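Local structure of rhamnogalacturonan endolyase YesW (Bacillus subtilis, 2ZUX) at residues T53-D58 / I532-R537. The protein cleaves the rhamnogalacturonan backbone of plant cell-wall pectin by endo-type elimination, releasing unsaturated oligosaccharides, and requires calcium or manganese for activity. Sequence-based numbering, arbitrary orientation.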
loop_
_atom_site.group_PDB
_atom_site.type_symbol
_atom_site.label_atom_id
_atom_site.label_comp_id
_atom_site.label_asym_id
_atom_site.label_seq_id
_atom_site.Cartn_x
_atom_site.Cartn_y
_atom_site.Cartn_z
ATOM N N THR A 53 -10.541 7.501 -24.289
ATOM C CA THR A 53 -9.467 7.533 -23.300
ATOM C C THR A 53 -9.705 8.614 -22.247
ATOM O O THR A 53 -10.278 9.674 -22.544
ATOM C CB THR A 53 -8.080 7.706 -23.948
ATOM O OG1 THR A 53 -7.072 7.379 -22.990
ATOM C CG2 THR A 53 -7.869 9.133 -24.439
ATOM N N THR A 54 -9.265 8.343 -21.020
ATOM C CA THR A 54 -9.545 9.249 -19.904
ATOM C C THR A 54 -8.425 10.250 -19.614
ATOM O O THR A 54 -8.152 10.591 -18.460
ATOM C CB THR A 54 -10.054 8.521 -18.625
ATOM O OG1 THR A 54 -9.014 7.737 -18.038
ATOM C CG2 THR A 54 -11.241 7.629 -18.940
ATOM N N ASN A 55 -7.769 10.706 -20.676
ATOM C CA ASN A 55 -6.907 11.878 -20.597
ATOM C C ASN A 55 -7.079 12.747 -21.842
ATOM O O ASN A 55 -7.464 12.257 -22.909
ATOM C CB ASN A 55 -5.435 11.535 -20.285
ATOM C CG ASN A 55 -4.739 10.744 -21.380
ATOM O OD1 ASN A 55 -5.361 10.193 -22.293
ATOM N ND2 ASN A 55 -3.431 10.656 -21.263
ATOM N N TYR A 56 -6.819 14.037 -21.687
ATOM C CA TYR A 56 -7.090 15.012 -22.731
ATOM C C TYR A 56 -6.155 16.191 -22.545
ATOM O O TYR A 56 -5.946 16.641 -21.422
ATOM C CB TYR A 56 -8.545 15.472 -22.626
ATOM C CG TYR A 56 -9.015 16.309 -23.794
ATOM C CD1 TYR A 56 -9.576 15.714 -24.923
ATOM C CD2 TYR A 56 -8.902 17.699 -23.768
ATOM C CE1 TYR A 56 -10.005 16.485 -25.997
ATOM C CE2 TYR A 56 -9.330 18.476 -24.836
ATOM C CZ TYR A 56 -9.877 17.860 -25.945
ATOM O OH TYR A 56 -10.304 18.621 -27.008
ATOM N N VAL A 57 -5.588 16.686 -23.639
ATOM C CA VAL A 57 -4.748 17.881 -23.566
ATOM C C VAL A 57 -5.496 19.069 -24.175
ATOM O O VAL A 57 -5.825 19.059 -25.368
ATOM C CB VAL A 57 -3.362 17.665 -24.235
ATOM C CG1 VAL A 57 -2.532 18.949 -24.209
ATOM C CG2 VAL A 57 -2.603 16.545 -23.539
ATOM N N ASP A 58 -5.791 20.062 -23.340
ATOM C CA ASP A 58 -6.443 21.297 -23.780
ATOM C C ASP A 58 -5.386 22.364 -24.051
ATOM O O ASP A 58 -4.850 22.982 -23.127
ATOM C CB ASP A 58 -7.460 21.779 -22.736
ATOM C CG ASP A 58 -8.160 23.082 -23.135
ATOM O OD1 ASP A 58 -8.128 23.476 -24.327
ATOM O OD2 ASP A 58 -8.759 23.709 -22.241
ATOM N N ILE A 532 2.028 12.693 -18.892
ATOM C CA ILE A 532 2.391 11.996 -20.124
ATOM C C ILE A 532 1.116 11.396 -20.718
ATOM O O ILE A 532 0.445 10.592 -20.063
ATOM C CB ILE A 532 3.439 10.898 -19.864
ATOM C CG1 ILE A 532 4.725 11.516 -19.311
ATOM C CG2 ILE A 532 3.735 10.124 -21.154
ATOM C CD1 ILE A 532 5.661 10.528 -18.616
ATOM N N PRO A 533 0.752 11.796 -21.952
ATOM C CA PRO A 533 -0.458 11.246 -22.558
ATOM C C PRO A 533 -0.398 9.739 -22.769
ATOM O O PRO A 533 0.672 9.175 -22.995
ATOM C CB PRO A 533 -0.543 11.973 -23.907
ATOM C CG PRO A 533 0.282 13.210 -23.729
ATOM C CD PRO A 533 1.394 12.801 -22.823
ATOM N N THR A 534 -1.560 9.105 -22.687
ATOM C CA THR A 534 -1.683 7.681 -22.964
ATOM C C THR A 534 -2.819 7.410 -23.942
ATOM O O THR A 534 -3.820 8.129 -23.960
ATOM C CB THR A 534 -1.873 6.846 -21.670
ATOM O OG1 THR A 534 -1.868 5.449 -22.002
ATOM C CG2 THR A 534 -3.172 7.186 -20.950
ATOM N N GLU A 535 -2.654 6.376 -24.761
ATOM C CA GLU A 535 -3.733 5.904 -25.623
ATOM C C GLU A 535 -4.619 4.883 -24.906
ATOM O O GLU A 535 -5.619 4.429 -25.461
ATOM C CB GLU A 535 -3.162 5.276 -26.904
ATOM C CG GLU A 535 -2.455 3.941 -26.670
ATOM C CD GLU A 535 -1.720 3.421 -27.892
ATOM O OE1 GLU A 535 -2.329 3.364 -28.981
ATOM O OE2 GLU A 535 -0.531 3.055 -27.750
ATOM N N HIS A 536 -4.244 4.518 -23.681
ATOM C CA HIS A 536 -4.911 3.435 -22.960
ATOM C C HIS A 536 -5.837 3.919 -21.868
ATOM O O HIS A 536 -5.501 4.822 -21.094
ATOM C CB HIS A 536 -3.888 2.492 -22.334
ATOM C CG HIS A 536 -2.940 1.902 -23.323
ATOM N ND1 HIS A 536 -3.320 0.936 -24.230
ATOM C CD2 HIS A 536 -1.637 2.162 -23.569
ATOM C CE1 HIS A 536 -2.282 0.615 -24.982
ATOM N NE2 HIS A 536 -1.250 1.348 -24.605
ATOM N N ARG A 537 -6.996 3.278 -21.812
ATOM C CA ARG A 537 -7.948 3.457 -20.743
ATOM C C ARG A 537 -8.027 2.172 -19.925
ATOM O O ARG A 537 -8.218 1.087 -20.481
ATOM C CB ARG A 537 -9.321 3.768 -21.336
ATOM C CG ARG A 537 -10.391 3.939 -20.298
ATOM C CD ARG A 537 -11.651 4.490 -20.930
ATOM N NE ARG A 537 -12.519 3.466 -21.506
ATOM C CZ ARG A 537 -13.724 3.732 -22.001
ATOM N NH1 ARG A 537 -14.170 4.982 -22.016
ATOM N NH2 ARG A 537 -14.481 2.753 -22.487
HETATM O O HOH W 1 -6.379 7.470 -19.906
#
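The carbonyl oxygen of H536 takes a hydrogen bond from a water 3.0 Å away that T53 and T54 also hold. The water accepts a hydrogen bond from T53 OG1 (3.2 Å to the water O) and gives its second hydrogen to OG1 of T54, itself bonded to the carbonyl of W25. W511 NE1 is a further donor to H536 O. T53 reaches the water because OG1 stands anti to its backbone N (chi1 -165°). Within the loop, T534 OG1 accepts from H536 N (3.1 Å, 162°), an ST turn, and is also bonded to the carbonyl of G460, fixing its hydroxyl. The contact joins two domains: residues 55-58 form an edge strand of the N-terminal beta-sheet domain, while 532-537 is a loop of the C-terminal beta-propeller domain, running roughly antiparallel to it. N55 points toward this loop, its side chain crossing that of T534 at about a right angle, with CG 3.9 Å from T534 CG2. Its amide is probably turned over in the model; reversed, it may bond to both N and O of T534. An alanine here would probably open a gap beside T534 and deprive its backbone of that polar neighbour. The N55 side chain also touches D510 and R512, both ligands of a calcium ion. Nearby, T54 CG2 meets the aliphatic part of R537 (CD, 3.7 Å), whose chain bends at chi3 (85°); NH1 bonds to the carbonyl of V35, and the guanidinium makes a cation-pi contact with F27. V57 CG2 lies 4.4 Å from P533 CG at the apolar end.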